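Local coordinates for aggregation suppressing protein (Salmonella enterica subsp. enterica serovar Typhimurium, PDB 4ZJ9) that probably acts as a small heat shock chaperone of the alpha-crystallin family that suppresses protein aggregation under stress, at residues 61-71 against 103-111. Residues are numbered along the deposited sequence; the frame is centred on the assembly and turned at random.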
ATOM      1  N   VAL A  61       4.882   6.882  -4.757  1.00 26.28           N
ATOM      2  CA  VAL A  61       3.449   6.812  -4.895  1.00 27.39           C
ATOM      3  C   VAL A  61       2.925   5.587  -4.132  1.00 27.78           C
ATOM      4  O   VAL A  61       3.451   4.491  -4.268  1.00 29.37           O
ATOM      5  CB  VAL A  61       3.054   6.702  -6.373  1.00 28.67           C
ATOM      6  CG1 VAL A  61       1.539   6.828  -6.546  1.00 30.65           C
ATOM      7  CG2 VAL A  61       3.740   7.795  -7.151  1.00 31.90           C
ATOM      8  N   SER A  62       1.874   5.816  -3.336  1.00 28.64           N
ATOM      9  CA  SER A  62       1.227   4.742  -2.537  1.00 28.30           C
ATOM     10  C   SER A  62       0.287   3.952  -3.466  1.00 31.81           C
ATOM     11  O   SER A  62      -0.700   4.506  -3.936  1.00 32.66           O
ATOM     12  CB  SER A  62       0.408   5.286  -1.376  1.00 30.77           C
ATOM     13  OG  SER A  62      -0.115   4.177  -0.577  1.00 32.40           O
ATOM     14  N   VAL A  63       0.640   2.702  -3.772  1.00 30.70           N
ATOM     15  CA  VAL A  63      -0.113   1.914  -4.718  1.00 32.31           C
ATOM     16  C   VAL A  63      -0.289   0.468  -4.167  1.00 31.56           C
ATOM     17  O   VAL A  63       0.136  -0.505  -4.803  1.00 32.38           O
ATOM     18  CB  VAL A  63       0.512   1.901  -6.123  1.00 31.42           C
ATOM     19  CG1 VAL A  63       0.244   3.242  -6.829  1.00 37.18           C
ATOM     20  CG2 VAL A  63       1.951   1.547  -6.033  1.00 33.22           C
ATOM     21  N   PRO A  64      -0.959   0.326  -2.991  1.00 30.37           N
ATOM     22  CA  PRO A  64      -1.023  -1.029  -2.407  1.00 29.26           C
ATOM     23  C   PRO A  64      -1.949  -1.882  -3.260  1.00 32.53           C
ATOM     24  O   PRO A  64      -2.944  -1.358  -3.799  1.00 30.87           O
ATOM     25  CB  PRO A  64      -1.571  -0.769  -1.023  1.00 31.75           C
ATOM     26  CG  PRO A  64      -2.327   0.536  -1.110  1.00 33.40           C
ATOM     27  CD  PRO A  64      -1.507   1.333  -2.088  1.00 33.47           C
ATOM     28  N   GLY A  65      -1.600  -3.156  -3.430  1.00 34.91           N
ATOM     29  CA  GLY A  65      -2.373  -4.050  -4.280  1.00 37.54           C
ATOM     30  C   GLY A  65      -2.226  -3.927  -5.784  1.00 36.24           C
ATOM     31  O   GLY A  65      -2.816  -4.705  -6.567  1.00 37.10           O
ATOM     32  N   TRP A  66      -1.503  -2.915  -6.220  1.00 34.46           N
ATOM     33  CA  TRP A  66      -1.261  -2.729  -7.675  1.00 36.52           C
ATOM     34  C   TRP A  66      -0.160  -3.659  -8.153  1.00 36.07           C
ATOM     35  O   TRP A  66       0.847  -3.833  -7.427  1.00 35.85           O
ATOM     36  CB  TRP A  66      -0.904  -1.265  -7.979  1.00 34.71           C
ATOM     37  CG  TRP A  66      -2.063  -0.362  -7.883  1.00 32.10           C
ATOM     38  CD1 TRP A  66      -2.582   0.192  -6.772  1.00 34.57           C
ATOM     39  CD2 TRP A  66      -2.857   0.080  -8.975  1.00 30.42           C
ATOM     40  NE1 TRP A  66      -3.644   0.961  -7.081  1.00 35.41           N
ATOM     41  CE2 TRP A  66      -3.834   0.924  -8.450  1.00 33.62           C
ATOM     42  CE3 TRP A  66      -2.839  -0.190 -10.338  1.00 36.34           C
ATOM     43  CZ2 TRP A  66      -4.792   1.517  -9.224  1.00 37.44           C
ATOM     44  CZ3 TRP A  66      -3.807   0.406 -11.131  1.00 42.53           C
ATOM     45  CH2 TRP A  66      -4.771   1.269 -10.566  1.00 37.51           C
ATOM     46  N   LYS A  67      -0.369  -4.263  -9.336  1.00 37.92           N
ATOM     47  CA  LYS A  67       0.615  -5.126  -9.997  1.00 39.04           C
ATOM     48  C   LYS A  67       1.439  -4.339 -11.043  1.00 37.27           C
ATOM     49  O   LYS A  67       1.026  -3.285 -11.528  1.00 40.33           O
ATOM     50  CB  LYS A  67      -0.049  -6.332 -10.664  1.00 47.16           C
ATOM     51  CG  LYS A  67      -0.681  -7.358  -9.711  1.00 53.01           C
ATOM     52  CD  LYS A  67      -1.437  -8.427 -10.488  1.00 63.35           C
ATOM     53  N   GLU A  68       2.616  -4.866 -11.372  1.00 42.00           N
ATOM     54  CA  GLU A  68       3.531  -4.144 -12.255  1.00 47.12           C
ATOM     55  C   GLU A  68       2.865  -3.971 -13.594  1.00 45.71           C
ATOM     56  O   GLU A  68       2.922  -2.911 -14.195  1.00 46.62           O
ATOM     57  CB  GLU A  68       4.933  -4.781 -12.369  1.00 49.48           C
ATOM     58  CG  GLU A  68       5.051  -6.070 -13.180  1.00 59.65           C
ATOM     59  CD  GLU A  68       6.445  -6.770 -13.063  1.00 64.20           C
ATOM     60  OE1 GLU A  68       7.435  -6.157 -12.605  1.00 58.50           O
ATOM     61  OE2 GLU A  68       6.555  -7.969 -13.418  1.00 71.25           O
ATOM     62  N   GLU A  69       2.139  -4.965 -14.034  1.00 48.83           N
ATOM     63  CA  GLU A  69       1.438  -4.821 -15.342  1.00 54.59           C
ATOM     64  C   GLU A  69       0.318  -3.753 -15.389  1.00 50.03           C
ATOM     65  O   GLU A  69      -0.123  -3.378 -16.459  1.00 49.57           O
ATOM     66  CB  GLU A  69       0.872  -6.173 -15.840  1.00 63.55           C
ATOM     67  CG  GLU A  69      -0.135  -6.821 -14.912  1.00 65.96           C
ATOM     68  CD  GLU A  69       0.523  -7.728 -13.887  1.00 73.30           C
ATOM     69  OE1 GLU A  69       1.756  -7.585 -13.600  1.00 68.28           O
ATOM     70  OE2 GLU A  69      -0.216  -8.585 -13.363  1.00 86.30           O
ATOM     71  N   GLU A  70      -0.168  -3.294 -14.233  1.00 41.67           N
ATOM     72  CA  GLU A  70      -1.241  -2.271 -14.197  1.00 39.20           C
ATOM     73  C   GLU A  70      -0.691  -0.843 -14.152  1.00 42.01           C
ATOM     74  O   GLU A  70      -1.491   0.158 -14.217  1.00 41.41           O
ATOM     75  CB  GLU A  70      -2.063  -2.462 -12.923  1.00 41.63           C
ATOM     76  CG  GLU A  70      -2.681  -3.848 -12.755  1.00 45.40           C
ATOM     77  CD  GLU A  70      -3.507  -3.949 -11.468  1.00 52.40           C
ATOM     78  OE1 GLU A  70      -2.875  -4.028 -10.384  1.00 47.05           O
ATOM     79  OE2 GLU A  70      -4.772  -3.937 -11.504  1.00 52.16           O
ATOM     80  N   LEU A  71       0.645  -0.729 -14.086  1.00 50.22           N
ATOM     81  CA  LEU A  71       1.303   0.547 -13.869  1.00 44.66           C
ATOM     82  C   LEU A  71       2.170   0.926 -15.032  1.00 49.94           C
ATOM     83  O   LEU A  71       2.887   0.082 -15.561  1.00 49.10           O
ATOM     84  CB  LEU A  71       2.120   0.539 -12.553  1.00 43.19           C
ATOM     85  CG  LEU A  71       1.328   0.359 -11.258  1.00 44.17           C
ATOM     86  CD1 LEU A  71       2.238   0.079 -10.051  1.00 42.57           C
ATOM     87  CD2 LEU A  71       0.440   1.569 -11.005  1.00 44.40           C
ATOM     88  N   ARG A 103     -10.388   0.475  -1.606  1.00 53.53           N
ATOM     89  CA  ARG A 103     -10.882   0.922  -2.916  1.00 64.07           C
ATOM     90  C   ARG A 103      -9.668   1.048  -3.852  1.00 56.05           C
ATOM     91  O   ARG A 103      -8.609   1.506  -3.435  1.00 52.66           O
ATOM     92  CB  ARG A 103     -11.688   2.256  -2.786  1.00 70.98           C
ATOM     93  CG  ARG A 103     -12.942   2.114  -1.892  1.00 78.73           C
ATOM     94  CD  ARG A 103     -13.746   3.394  -1.688  1.00 84.56           C
ATOM     95  N   LYS A 104      -9.809   0.555  -5.079  1.00 53.95           N
ATOM     96  CA  LYS A 104      -8.742   0.593  -6.066  1.00 60.64           C
ATOM     97  C   LYS A 104      -9.372   1.188  -7.363  1.00 59.64           C
ATOM     98  O   LYS A 104     -10.342   0.662  -7.916  1.00 60.42           O
ATOM     99  CB  LYS A 104      -8.159  -0.816  -6.254  1.00 69.15           C
ATOM    100  CG  LYS A 104      -6.833  -0.892  -7.025  1.00 69.44           C
ATOM    101  CD  LYS A 104      -6.384  -2.345  -7.242  1.00 65.05           C
ATOM    102  CE  LYS A 104      -5.655  -2.561  -8.562  1.00 62.77           C
ATOM    103  NZ  LYS A 104      -4.935  -3.874  -8.509  1.00 60.25           N
ATOM    104  N   ALA A 105      -8.859   2.338  -7.756  1.00 54.61           N
ATOM    105  CA  ALA A 105      -9.377   3.110  -8.857  1.00 53.88           C
ATOM    106  C   ALA A 105      -8.227   3.569  -9.726  1.00 52.97           C
ATOM    107  O   ALA A 105      -7.165   3.917  -9.211  1.00 51.94           O
ATOM    108  CB  ALA A 105     -10.139   4.312  -8.312  1.00 60.48           C
ATOM    109  N   ASP A 106      -8.454   3.562 -11.034  1.00 53.37           N
ATOM    110  CA  ASP A 106      -7.469   4.005 -12.009  1.00 57.63           C
ATOM    111  C   ASP A 106      -7.088   5.450 -11.717  1.00 59.48           C
ATOM    112  O   ASP A 106      -7.902   6.239 -11.205  1.00 53.06           O
ATOM    113  CB  ASP A 106      -8.049   3.874 -13.429  1.00 63.33           C
ATOM    114  CG  ASP A 106      -8.326   2.431 -13.824  1.00 61.09           C
ATOM    115  OD1 ASP A 106      -7.994   1.550 -13.006  1.00 59.12           O
ATOM    116  OD2 ASP A 106      -8.819   2.172 -14.949  1.00 67.08           O
ATOM    117  N   PHE A 107      -5.847   5.814 -12.026  1.00 54.20           N
ATOM    118  CA  PHE A 107      -5.375   7.159 -11.742  1.00 48.83           C
ATOM    119  C   PHE A 107      -4.342   7.602 -12.760  1.00 50.33           C
ATOM    120  O   PHE A 107      -3.848   6.797 -13.545  1.00 44.84           O
ATOM    121  CB  PHE A 107      -4.745   7.211 -10.359  1.00 49.67           C
ATOM    122  CG  PHE A 107      -3.514   6.356 -10.227  1.00 47.15           C
ATOM    123  CD1 PHE A 107      -3.603   5.032  -9.808  1.00 45.86           C
ATOM    124  CD2 PHE A 107      -2.262   6.890 -10.482  1.00 45.31           C
ATOM    125  CE1 PHE A 107      -2.454   4.268  -9.659  1.00 41.98           C
ATOM    126  CE2 PHE A 107      -1.119   6.136 -10.320  1.00 41.71           C
ATOM    127  CZ  PHE A 107      -1.225   4.805  -9.957  1.00 42.71           C
ATOM    128  N   GLN A 108      -4.044   8.886 -12.751  1.00 50.56           N
ATOM    129  CA  GLN A 108      -2.979   9.428 -13.522  1.00 57.29           C
ATOM    130  C   GLN A 108      -2.424  10.629 -12.789  1.00 55.82           C
ATOM    131  O   GLN A 108      -3.138  11.608 -12.487  1.00 58.33           O
ATOM    132  CB  GLN A 108      -3.407   9.801 -14.935  1.00 64.15           C
ATOM    133  CG  GLN A 108      -2.190   9.903 -15.844  1.00 74.59           C
ATOM    134  CD  GLN A 108      -2.287  11.015 -16.848  1.00 76.46           C
ATOM    135  OE1 GLN A 108      -2.307  12.193 -16.473  1.00 79.06           O
ATOM    136  NE2 GLN A 108      -2.348  10.653 -18.127  1.00 78.80           N
ATOM    137  N   LEU A 109      -1.137  10.505 -12.473  1.00 45.11           N
ATOM    138  CA  LEU A 109      -0.374  11.543 -11.865  1.00 48.21           C
ATOM    139  C   LEU A 109       0.544  12.100 -12.947  1.00 46.72           C
ATOM    140  O   LEU A 109       0.970  11.373 -13.788  1.00 46.43           O
ATOM    141  CB  LEU A 109       0.399  10.992 -10.676  1.00 48.20           C
ATOM    142  CG  LEU A 109      -0.469  10.420  -9.564  1.00 52.49           C
ATOM    143  CD1 LEU A 109       0.459   9.960  -8.480  1.00 53.15           C
ATOM    144  CD2 LEU A 109      -1.419  11.468  -8.979  1.00 51.91           C
ATOM    145  N   SER A 110       0.793  13.407 -12.925  1.00 49.08           N
ATOM    146  CA  SER A 110       1.632  14.106 -13.933  1.00 47.80           C
ATOM    147  C   SER A 110       2.580  15.026 -13.243  1.00 45.68           C
ATOM    148  O   SER A 110       2.189  15.763 -12.312  1.00 48.70           O
ATOM    149  CB  SER A 110       0.743  14.879 -14.886  1.00 53.80           C
ATOM    150  OG  SER A 110       0.231  13.985 -15.867  1.00 58.67           O
ATOM    151  N   PHE A 111       3.848  14.933 -13.582  1.00 45.18           N
ATOM    152  CA  PHE A 111       4.866  15.829 -12.969  1.00 46.97           C
ATOM    153  C   PHE A 111       5.746  16.395 -14.028  1.00 50.22           C
ATOM    154  O   PHE A 111       6.354  15.651 -14.800  1.00 49.91           O
ATOM    155  CB  PHE A 111       5.713  15.096 -11.900  1.00 51.48           C
ATOM    156  CG  PHE A 111       4.889  14.399 -10.847  1.00 50.83           C
ATOM    157  CD1 PHE A 111       4.368  13.128 -11.090  1.00 49.37           C
ATOM    158  CD2 PHE A 111       4.595  15.039  -9.639  1.00 57.27           C
ATOM    159  CE1 PHE A 111       3.583  12.492 -10.145  1.00 55.39           C
ATOM    160  CE2 PHE A 111       3.814  14.407  -8.685  1.00 59.61           C
ATOM    161  CZ  PHE A 111       3.291  13.133  -8.941  1.00 57.08           C
TER
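The indole of Trp66 lies between Lys104 and Phe107, which take opposite faces of the ring. Lys104 CE sits over the centre of the six-membered ring, 3.9 Å from its centroid, a CH-pi contact. Lys104 NZ lies over the five-membered ring in a cation-pi contact. On the other face Phe107 comes edge on, its plane turned 82° from the indole in a T-shaped stack, with Phe107 CE1 3.6 Å from Trp66 CZ2. With CG held between its own backbone N and carbonyl carbon (chi1 64°), the Phe107 ring reaches segment 61-71, and its CZ meets Val63 CG1 and Leu71 CD2. Farther along, Val61 CG1 and Leu109 CD1 touch tip to tip at 3.8 Å.

Lys104 NZ forms a salt bridge to Glu70 OE1 at 2.8 Å, on the syn lone pair, and a hydrogen bond to Gly65 O at 3.0 Å, from above the carbonyl plane. The anti lone pair of Glu70 OE1 takes Lys67 N at 2.7 Å, nearly straight at 171°. The two bonds to OE1 help fix the carboxylate, whose OE2 also bonds Thr87 OG1.

A type II turn from Val63 to Trp66 presents Gly65 O. Gly65 also makes backbone hydrogen bonds to the second subunit. The end of strand 56-62 and the loop after it meet the lead-in and start of strand 107-112; the two strands lie in facing antiparallel sheets of the alpha-crystallin domain's characteristic beta-sandwich.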